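Local structure of beta-galactosidase (Marinomonas sp. ef1, 6Y2K) at residues A[19-24]-A[59-64]; A[104-109]-A[141-146]; A[111-116]-A[220-225]. The protein hydrolyses beta-galactosides as a cold-active yet thermally stable glycoside hydrolase of family GH42, working as a hexamer. One frame throughout, in Å; residues are numbered along the deposited sequence.

Interaction 1: A[19-24]-A[59-64]; sequences EDAQHM and DILHSQ
The first two helices on the outside of the (beta/alpha)8 barrel, 17-27 and 52-63, lie side by side here, as expected of successive beta-alpha units in a TIM barrel. Their short segments run roughly parallel, with axes 9.2 Å apart and inclined by 31°. Such a close approach is possible because Ala21 faces the partner helix and has only a methyl group to place between the backbones. That methyl is gripped from several directions. Its CB meets CG of Gln64 at 3.7 Å, and it also touches CG2 of Ile60 at 4.1 Å and CD2 of Leu61 at 4.2 Å. The Leu61 side chain, though it does not set out straight at the neighbour, swings its CD2 branch towards it, within loose contact of SD of Met24. Met24 in turn packs against Val32 of strand 29-34, so the apolar side of the contact leads inward to the barrel wall.

Gln64 closes the other side. A bend at its second torsion (chi2 -60°) folds the chain back across helix 17-27, so that its aliphatic CG lies on Ala21 while its amide reaches Gln22. The Gln22 chain, extended beyond CG, crosses that of Gln64 obliquely, and its CG lies 3.6 Å from OE1 of Gln64. The two amide groups are almost perpendicular and do not bond to each other directly. A single water, instead, joins them at the more open margin of the interface. It serves as acceptor to both amide nitrogens, with its oxygen 3.0 Å from NE2 of Gln22 and 3.0 Å from NE2 of Gln64.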
loop_
_atom_site.group_PDB
_atom_site.type_symbol
_atom_site.label_atom_id
_atom_site.label_comp_id
_atom_site.label_asym_id
_atom_site.label_seq_id
_atom_site.Cartn_x
_atom_site.Cartn_y
_atom_site.Cartn_z
ATOM N N GLU A 19 48.184 3.770 35.927
ATOM C CA GLU A 19 47.063 4.668 35.620
ATOM C C GLU A 19 45.774 3.904 35.270
ATOM O O GLU A 19 44.704 4.283 35.739
ATOM C CB GLU A 19 47.441 5.637 34.484
ATOM C CG GLU A 19 46.295 6.462 33.882
ATOM C CD GLU A 19 45.558 7.326 34.899
ATOM O OE1 GLU A 19 46.187 7.707 35.913
ATOM O OE2 GLU A 19 44.357 7.634 34.685
ATOM N N ASP A 20 45.879 2.854 34.450
ATOM C CA ASP A 20 44.707 2.062 34.058
ATOM C C ASP A 20 44.013 1.533 35.309
ATOM O O ASP A 20 42.801 1.690 35.463
ATOM C CB ASP A 20 45.071 0.874 33.142
ATOM C CG ASP A 20 45.362 1.277 31.688
ATOM O OD1 ASP A 20 44.793 2.266 31.172
ATOM O OD2 ASP A 20 46.142 0.557 31.042
ATOM N N ALA A 21 44.792 0.922 36.200
ATOM C CA ALA A 21 44.253 0.298 37.406
ATOM C C ALA A 21 43.622 1.314 38.366
ATOM O O ALA A 21 42.573 1.044 38.950
ATOM C CB ALA A 21 45.335 -0.510 38.112
ATOM N N GLN A 22 44.256 2.476 38.514
ATOM C CA GLN A 22 43.727 3.567 39.355
ATOM C C GLN A 22 42.407 4.107 38.790
ATOM O O GLN A 22 41.445 4.295 39.526
ATOM C CB GLN A 22 44.754 4.701 39.488
ATOM C CG GLN A 22 45.972 4.315 40.318
ATOM C CD GLN A 22 47.091 5.344 40.289
ATOM O OE1 GLN A 22 47.283 6.068 39.304
ATOM N NE2 GLN A 22 47.854 5.394 41.376
ATOM N N HIS A 23 42.381 4.318 37.480
ATOM C CA HIS A 23 41.186 4.774 36.765
ATOM C C HIS A 23 40.040 3.749 36.939
ATOM O O HIS A 23 38.921 4.122 37.289
ATOM C CB HIS A 23 41.535 5.008 35.285
ATOM C CG HIS A 23 40.556 5.859 34.536
ATOM N ND1 HIS A 23 40.853 6.411 33.310
ATOM C CD2 HIS A 23 39.293 6.248 34.827
ATOM C CE1 HIS A 23 39.812 7.100 32.876
ATOM N NE2 HIS A 23 38.853 7.020 33.779
ATOM N N MET A 24 40.329 2.464 36.761
ATOM C CA MET A 24 39.328 1.410 37.003
ATOM C C MET A 24 38.695 1.527 38.401
ATOM O O MET A 24 37.475 1.490 38.555
ATOM C CB MET A 24 39.960 0.018 36.846
ATOM C CG MET A 24 40.262 -0.371 35.406
ATOM S SD MET A 24 41.332 -1.815 35.292
ATOM C CE MET A 24 41.776 -1.743 33.556
ATOM N N ASP A 59 50.440 -7.918 39.891
ATOM C CA ASP A 59 50.835 -7.149 41.091
ATOM C C ASP A 59 50.256 -5.731 41.090
ATOM O O ASP A 59 49.759 -5.275 42.116
ATOM C CB ASP A 59 52.367 -7.115 41.280
ATOM C CG ASP A 59 52.939 -8.445 41.795
ATOM O OD1 ASP A 59 52.175 -9.360 42.192
ATOM O OD2 ASP A 59 54.180 -8.575 41.803
ATOM N N ILE A 60 50.289 -5.051 39.944
ATOM C CA ILE A 60 49.733 -3.698 39.830
ATOM C C ILE A 60 48.220 -3.698 40.101
ATOM O O ILE A 60 47.727 -2.874 40.880
ATOM C CB ILE A 60 50.078 -3.046 38.467
ATOM C CG1 ILE A 60 51.572 -2.683 38.439
ATOM C CG2 ILE A 60 49.230 -1.797 38.201
ATOM C CD1 ILE A 60 52.142 -2.428 37.062
ATOM N N LEU A 61 47.501 -4.636 39.480
ATOM C CA LEU A 61 46.058 -4.776 39.690
ATOM C C LEU A 61 45.735 -5.086 41.162
ATOM O O LEU A 61 44.818 -4.492 41.730
ATOM C CB LEU A 61 45.472 -5.856 38.765
ATOM C CG LEU A 61 45.555 -5.551 37.263
ATOM C CD1 LEU A 61 45.270 -6.796 36.435
ATOM C CD2 LEU A 61 44.608 -4.417 36.884
ATOM N N HIS A 62 46.499 -5.993 41.774
ATOM C CA HIS A 62 46.339 -6.313 43.199
ATOM C C HIS A 62 46.548 -5.095 44.107
ATOM O O HIS A 62 45.796 -4.899 45.059
ATOM C CB HIS A 62 47.298 -7.424 43.619
ATOM C CG HIS A 62 47.036 -7.957 44.993
ATOM N ND1 HIS A 62 45.846 -8.563 45.342
ATOM C CD2 HIS A 62 47.812 -7.984 46.103
ATOM C CE1 HIS A 62 45.900 -8.934 46.609
ATOM N NE2 HIS A 62 47.080 -8.592 47.095
ATOM N N SER A 63 47.548 -4.276 43.789
ATOM C CA SER A 63 47.885 -3.093 44.599
ATOM C C SER A 63 46.774 -2.028 44.647
ATOM O O SER A 63 46.740 -1.207 45.570
ATOM C CB SER A 63 49.180 -2.454 44.099
ATOM O OG SER A 63 48.955 -1.752 42.889
ATOM N N GLN A 64 45.880 -2.043 43.654
ATOM C CA GLN A 64 44.702 -1.175 43.640
ATOM C C GLN A 64 43.441 -1.847 44.174
ATOM O O GLN A 64 42.367 -1.262 44.106
ATOM C CB GLN A 64 44.470 -0.648 42.216
ATOM C CG GLN A 64 45.627 0.187 41.708
ATOM C CD GLN A 64 45.884 1.411 42.566
ATOM O OE1 GLN A 64 44.947 2.078 43.007
ATOM N NE2 GLN A 64 47.150 1.717 42.803
HETATM O O HOH W 1 47.537 4.365 44.125
#

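Interaction 2: A[104-109]-A[141-146]; sequences RHYTFA and NEYGCH
Two loops on the C-terminal side of the barrel strands meet here: loop 104-109, which leads into helix 111-128, and loop 141-146, which follows strand 134-138. The Asn141-Glu142 pair after the fourth strand is consistent with the place of the general acid/base in clan GH-A enzymes, and Glu142 binds a glycerol through OE1. Arg104 carries the contact. Bent at chi2 and chi3, its chain curls against the backbone of a type II turn from Glu142 to Cys145, closed by a hydrogen bond of 3.0 Å from N of Cys145 to O of Glu142. The arginine CD sits 3.4 Å from O of Glu142, and one guanidinium face lies under N of Gly144 and CA of Tyr143. At the edge of the group, NH1 makes a weak, bent hydrogen bond to O of Asn141 (3.1 Å, 128°); its stronger partner is the carboxylate of Asp140. NH2 reaches OH of Tyr106 in another weak bond.

Beside this, CE1 of Phe108 touches CD1 of Tyr143 at 3.6 Å, the rings turned obliquely, while the Tyr143 hydroxyl is bonded to Asn223. A buried cation thus lies among carbonyl oxygens and a carboxylate whose partial and full negative charges would offset its own; by reaching the carbonyls of both Asn141 and Glu142, it links loop 104-109 to the backbone on either side of Glu142.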
loop_
_atom_site.group_PDB
_atom_site.type_symbol
_atom_site.label_atom_id
_atom_site.label_comp_id
_atom_site.label_asym_id
_atom_site.label_seq_id
_atom_site.Cartn_x
_atom_site.Cartn_y
_atom_site.Cartn_z
ATOM N N ARG A 104 40.090 -19.298 17.344
ATOM C CA ARG A 104 39.358 -20.560 17.518
ATOM C C ARG A 104 39.687 -21.626 16.454
ATOM O O ARG A 104 38.854 -22.470 16.114
ATOM C CB ARG A 104 37.840 -20.307 17.618
ATOM C CG ARG A 104 37.420 -19.464 18.827
ATOM C CD ARG A 104 36.020 -19.855 19.311
ATOM N NE ARG A 104 36.025 -21.285 19.550
ATOM C CZ ARG A 104 36.559 -21.864 20.619
ATOM N NH1 ARG A 104 37.054 -21.146 21.626
ATOM N NH2 ARG A 104 36.578 -23.180 20.695
ATOM N N HIS A 105 40.941 -21.621 16.010
ATOM C CA HIS A 105 41.453 -22.551 14.976
ATOM C C HIS A 105 41.905 -23.889 15.576
ATOM O O HIS A 105 43.088 -24.229 15.591
ATOM C CB HIS A 105 42.585 -21.898 14.153
ATOM C CG HIS A 105 43.470 -21.002 14.960
ATOM N ND1 HIS A 105 43.210 -19.658 15.108
ATOM C CD2 HIS A 105 44.569 -21.261 15.708
ATOM C CE1 HIS A 105 44.131 -19.119 15.885
ATOM N NE2 HIS A 105 44.969 -20.068 16.264
ATOM N N TYR A 106 40.936 -24.649 16.073
ATOM C CA TYR A 106 41.145 -26.032 16.471
ATOM C C TYR A 106 39.816 -26.769 16.509
ATOM O O TYR A 106 38.757 -26.147 16.685
ATOM C CB TYR A 106 41.825 -26.125 17.848
ATOM C CG TYR A 106 41.028 -25.581 19.027
ATOM C CD1 TYR A 106 40.122 -26.389 19.721
ATOM C CD2 TYR A 106 41.212 -24.269 19.476
ATOM C CE1 TYR A 106 39.402 -25.902 20.813
ATOM C CE2 TYR A 106 40.490 -23.769 20.554
ATOM C CZ TYR A 106 39.592 -24.590 21.224
ATOM O OH TYR A 106 38.889 -24.095 22.300
ATOM N N THR A 107 39.873 -28.085 16.345
ATOM C CA THR A 107 38.732 -28.931 16.672
ATOM C C THR A 107 38.908 -29.458 18.091
ATOM O O THR A 107 40.012 -29.858 18.483
ATOM C CB THR A 107 38.481 -30.099 15.699
ATOM O OG1 THR A 107 37.569 -31.025 16.314
ATOM C CG2 THR A 107 39.768 -30.835 15.298
ATOM N N PHE A 108 37.805 -29.461 18.843
ATOM C CA PHE A 108 37.757 -30.003 20.210
ATOM C C PHE A 108 38.120 -31.498 20.269
ATOM O O PHE A 108 38.477 -32.010 21.343
ATOM C CB PHE A 108 36.352 -29.825 20.805
ATOM C CG PHE A 108 35.986 -28.405 21.115
ATOM C CD1 PHE A 108 36.366 -27.836 22.317
ATOM C CD2 PHE A 108 35.230 -27.639 20.220
ATOM C CE1 PHE A 108 36.024 -26.530 22.632
ATOM C CE2 PHE A 108 34.888 -26.333 20.526
ATOM C CZ PHE A 108 35.283 -25.778 21.735
ATOM N N ALA A 109 38.009 -32.203 19.135
ATOM C CA ALA A 109 38.352 -33.630 19.060
ATOM C C ALA A 109 39.853 -33.915 18.991
ATOM O O ALA A 109 40.255 -35.072 19.154
ATOM C CB ALA A 109 37.649 -34.290 17.875
ATOM N N ASN A 141 37.910 -19.237 25.736
ATOM C CA ASN A 141 37.136 -18.029 25.447
ATOM C C ASN A 141 36.053 -18.355 24.416
ATOM O O ASN A 141 36.366 -18.625 23.260
ATOM C CB ASN A 141 38.023 -16.902 24.904
ATOM C CG ASN A 141 37.271 -15.585 24.795
ATOM O OD1 ASN A 141 37.041 -14.895 25.808
ATOM N ND2 ASN A 141 36.864 -15.233 23.573
ATOM N N GLU A 142 34.797 -18.345 24.854
ATOM C CA GLU A 142 33.635 -18.505 23.976
ATOM C C GLU A 142 33.722 -19.770 23.129
ATOM O O GLU A 142 33.806 -19.719 21.899
ATOM C CB GLU A 142 33.428 -17.259 23.088
ATOM C CG GLU A 142 33.015 -15.991 23.837
ATOM C CD GLU A 142 32.566 -14.872 22.900
ATOM O OE1 GLU A 142 33.127 -14.764 21.790
ATOM O OE2 GLU A 142 31.645 -14.097 23.263
ATOM N N TYR A 143 33.704 -20.911 23.814
ATOM C CA TYR A 143 33.609 -22.212 23.172
ATOM C C TYR A 143 32.506 -22.145 22.138
ATOM O O TYR A 143 31.407 -21.676 22.446
ATOM C CB TYR A 143 33.219 -23.317 24.170
ATOM C CG TYR A 143 34.239 -23.702 25.226
ATOM C CD1 TYR A 143 35.589 -23.837 24.921
ATOM C CD2 TYR A 143 33.833 -23.996 26.524
ATOM C CE1 TYR A 143 36.513 -24.221 25.891
ATOM C CE2 TYR A 143 34.747 -24.376 27.499
ATOM C CZ TYR A 143 36.083 -24.492 27.180
ATOM O OH TYR A 143 36.989 -24.873 28.154
ATOM N N GLY A 144 32.800 -22.604 20.923
ATOM C CA GLY A 144 31.792 -22.711 19.873
ATOM C C GLY A 144 31.643 -21.479 18.992
ATOM O O GLY A 144 31.062 -21.592 17.908
ATOM N N CYS A 145 32.184 -20.321 19.401
ATOM C CA CYS A 145 32.004 -19.089 18.615
ATOM C C CYS A 145 32.468 -19.325 17.182
ATOM O O CYS A 145 33.428 -20.069 16.941
ATOM C CB CYS A 145 32.753 -17.890 19.212
ATOM S SG CYS A 145 32.164 -16.289 18.585
ATOM N N HIS A 146 31.770 -18.697 16.240
ATOM C CA HIS A 146 32.026 -18.879 14.804
ATOM C C HIS A 146 31.720 -20.318 14.343
ATOM O O HIS A 146 32.329 -20.814 13.390
ATOM C CB HIS A 146 33.463 -18.476 14.428
ATOM C CG HIS A 146 33.978 -17.289 15.182
ATOM N ND1 HIS A 146 33.440 -16.029 15.042
ATOM C CD2 HIS A 146 34.977 -17.176 16.088
ATOM C CE1 HIS A 146 34.086 -15.191 15.833
ATOM N NE2 HIS A 146 35.025 -15.861 16.477
#

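Interaction 3: A[111-116]-A[220-225]; sequences LEYREE and VAFNKL
Helices 111-128 and 205-233, which follow the third and fourth strands of the TIM barrel, pack nearly parallel on its outer surface. Their short segments are inclined by 20° and lie 10.7 Å apart at the axes, a spacing filled by larger side chains.

The contacts of Arg114, whose chain is extended from CG to NE and runs along the partner helix, are mainly apolar. CD2 of Leu225 comes tip-first against the base of this chain, 3.7 Å from CB of Arg114 and equally near the Arg114 carbonyl oxygen. One step further out, CG of Arg114 lies 4.1 Å from CD2 of Phe222. At the end of the chain, CB of Ala221 rests over one face of the guanidinium, 3.8 Å from NH1 of Arg114.

The aromatic contact is made by Tyr113 and Phe222, each with CG anti to its backbone N. Both rings lie on the same side of the helix pair, and CD2 of Tyr113 approaches the edge of the Phe222 ring in its plane, 3.9 Å from CE2 of Phe222.

Polar groups are satisfied beyond this interface. NH2 of Arg114 bonds to O of Phe108 and to OE1 of Gln218, two bonds that fix the end of the chain with one guanidinium face towards CB of Ala221 and N of Phe222. The Tyr113 hydroxyl bonds to the carbonyl of Thr74.

The two faces of the contact have different surroundings. Arg114 and Leu225 lie towards its partly exposed side, where Leu225 also packs on Arg118 further along helix 111-128. Phe222 and Tyr113 point inward; Phe222 stacks on Tyr106, and Tyr113 packs against Leu81 of helix 79-84, so that the two rings fill the space between the helix pair, helix 79-84 and the Tyr106 loop.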
loop_
_atom_site.group_PDB
_atom_site.type_symbol
_atom_site.label_atom_id
_atom_site.label_comp_id
_atom_site.label_asym_id
_atom_site.label_seq_id
_atom_site.Cartn_x
_atom_site.Cartn_y
_atom_site.Cartn_z
ATOM N N LEU A 111 43.291 -34.688 19.910
ATOM C CA LEU A 111 43.997 -35.171 21.097
ATOM C C LEU A 111 45.384 -34.522 21.229
ATOM O O LEU A 111 45.847 -34.253 22.353
ATOM C CB LEU A 111 44.097 -36.693 21.071
ATOM C CG LEU A 111 42.757 -37.437 20.987
ATOM C CD1 LEU A 111 42.999 -38.942 21.023
ATOM C CD2 LEU A 111 41.805 -37.024 22.110
ATOM N N GLU A 112 46.025 -34.243 20.090
ATOM C CA GLU A 112 47.304 -33.539 20.087
ATOM C C GLU A 112 47.169 -32.140 20.698
ATOM O O GLU A 112 47.985 -31.755 21.533
ATOM C CB GLU A 112 47.904 -33.455 18.674
ATOM C CG GLU A 112 48.355 -34.796 18.093
ATOM C CD GLU A 112 49.126 -34.673 16.776
ATOM O OE1 GLU A 112 49.602 -33.566 16.426
ATOM O OE2 GLU A 112 49.284 -35.698 16.080
ATOM N N TYR A 113 46.144 -31.379 20.302
ATOM C CA TYR A 113 45.976 -30.038 20.878
ATOM C C TYR A 113 45.580 -30.115 22.359
ATOM O O TYR A 113 45.998 -29.278 23.148
ATOM C CB TYR A 113 44.987 -29.163 20.088
ATOM C CG TYR A 113 44.928 -27.735 20.613
ATOM C CD1 TYR A 113 46.100 -27.000 20.802
ATOM C CD2 TYR A 113 43.714 -27.133 20.947
ATOM C CE1 TYR A 113 46.070 -25.704 21.299
ATOM C CE2 TYR A 113 43.669 -25.828 21.436
ATOM C CZ TYR A 113 44.856 -25.122 21.611
ATOM O OH TYR A 113 44.853 -23.852 22.090
ATOM N N ARG A 114 44.798 -31.121 22.740
ATOM C CA ARG A 114 44.477 -31.301 24.163
ATOM C C ARG A 114 45.731 -31.484 25.023
ATOM O O ARG A 114 45.786 -30.963 26.135
ATOM C CB ARG A 114 43.542 -32.477 24.392
ATOM C CG ARG A 114 42.092 -32.156 24.099
ATOM C CD ARG A 114 41.242 -33.359 24.438
ATOM N NE ARG A 114 39.981 -33.336 23.740
ATOM C CZ ARG A 114 39.069 -34.297 23.811
ATOM N NH1 ARG A 114 39.248 -35.378 24.579
ATOM N NH2 ARG A 114 37.957 -34.174 23.110
ATOM N N GLU A 115 46.713 -32.235 24.523
ATOM C CA GLU A 115 47.971 -32.397 25.260
ATOM C C GLU A 115 48.731 -31.070 25.343
ATOM O O GLU A 115 49.274 -30.744 26.400
ATOM C CB GLU A 115 48.836 -33.519 24.677
ATOM C CG GLU A 115 48.259 -34.903 24.931
ATOM C CD GLU A 115 47.907 -35.149 26.395
ATOM O OE1 GLU A 115 48.822 -35.081 27.239
ATOM O OE2 GLU A 115 46.728 -35.421 26.709
ATOM N N GLU A 116 48.744 -30.282 24.259
ATOM C CA GLU A 116 49.344 -28.938 24.316
ATOM C C GLU A 116 48.615 -28.041 25.326
ATOM O O GLU A 116 49.257 -27.278 26.044
ATOM C CB GLU A 116 49.382 -28.251 22.941
ATOM C CG GLU A 116 50.275 -28.932 21.906
ATOM C CD GLU A 116 51.756 -28.578 22.021
ATOM O OE1 GLU A 116 52.203 -28.095 23.085
ATOM O OE2 GLU A 116 52.491 -28.787 21.025
ATOM N N VAL A 220 32.789 -30.700 26.358
ATOM C CA VAL A 220 32.777 -31.093 27.777
ATOM C C VAL A 220 34.151 -31.624 28.195
ATOM O O VAL A 220 34.707 -31.158 29.198
ATOM C CB VAL A 220 31.670 -32.138 28.086
ATOM C CG1 VAL A 220 31.737 -32.623 29.536
ATOM C CG2 VAL A 220 30.291 -31.552 27.788
ATOM N N ALA A 221 34.703 -32.554 27.411
ATOM C CA ALA A 221 36.014 -33.175 27.697
ATOM C C ALA A 221 37.180 -32.186 27.643
ATOM O O ALA A 221 38.057 -32.205 28.512
ATOM C CB ALA A 221 36.277 -34.328 26.736
ATOM N N PHE A 222 37.183 -31.334 26.618
ATOM C CA PHE A 222 38.193 -30.270 26.455
ATOM C C PHE A 222 38.221 -29.329 27.655
ATOM O O PHE A 222 39.296 -28.952 28.139
ATOM C CB PHE A 222 37.900 -29.486 25.172
ATOM C CG PHE A 222 38.907 -28.411 24.834
ATOM C CD1 PHE A 222 38.768 -27.123 25.333
ATOM C CD2 PHE A 222 39.955 -28.674 23.957
ATOM C CE1 PHE A 222 39.665 -26.117 24.987
ATOM C CE2 PHE A 222 40.863 -27.677 23.609
ATOM C CZ PHE A 222 40.721 -26.397 24.130
ATOM N N ASN A 223 37.035 -28.944 28.121
ATOM C CA ASN A 223 36.897 -28.069 29.278
ATOM C C ASN A 223 37.292 -28.790 30.577
ATOM O O ASN A 223 37.972 -28.211 31.435
ATOM C CB ASN A 223 35.457 -27.543 29.372
ATOM C CG ASN A 223 35.259 -26.577 30.529
ATOM O OD1 ASN A 223 35.850 -25.495 30.552
ATOM N ND2 ASN A 223 34.428 -26.969 31.498
ATOM N N LYS A 224 36.864 -30.043 30.710
ATOM C CA LYS A 224 37.118 -30.839 31.912
ATOM C C LYS A 224 38.616 -31.047 32.191
ATOM O O LYS A 224 39.031 -31.066 33.361
ATOM C CB LYS A 224 36.397 -32.186 31.815
ATOM C CG LYS A 224 36.513 -33.106 33.026
ATOM C CD LYS A 224 36.175 -32.394 34.330
ATOM C CE LYS A 224 35.681 -33.342 35.416
ATOM N NZ LYS A 224 36.699 -34.349 35.831
ATOM N N LEU A 225 39.430 -31.178 31.145
ATOM C CA LEU A 225 40.865 -31.339 31.367
ATOM C C LEU A 225 41.467 -30.085 32.017
ATOM O O LEU A 225 42.329 -30.200 32.889
ATOM C CB LEU A 225 41.611 -31.777 30.097
ATOM C CG LEU A 225 42.269 -30.799 29.123
ATOM C CD1 LEU A 225 43.547 -30.169 29.669
ATOM C CD2 LEU A 225 42.565 -31.539 27.822
#

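Overall arrangement
All three contacts belong to the (beta/alpha)8 barrel. Interaction 1 comes first along the chain and joins the helices after strands 2-6 and 29-34; its centre lies 32 and 34 Å from those of interactions 2 and 3, and it touches neither. Interactions 2 and 3 are neighbours, centres 12 Å apart and segments alternating in sequence: loop 104-109 runs almost directly into helix 111-128, while 141-146 and 220-225 both follow strand 134-138. Probable hydrogen bonds between Tyr143 and Asn223 and between Phe108 and Arg114, with Tyr106 packing on Tyr113, join them. The outer helix pair of interaction 3 is continuous with the loops of interaction 2 near the probable catalytic centre, whereas interaction 1 is remote helix packing.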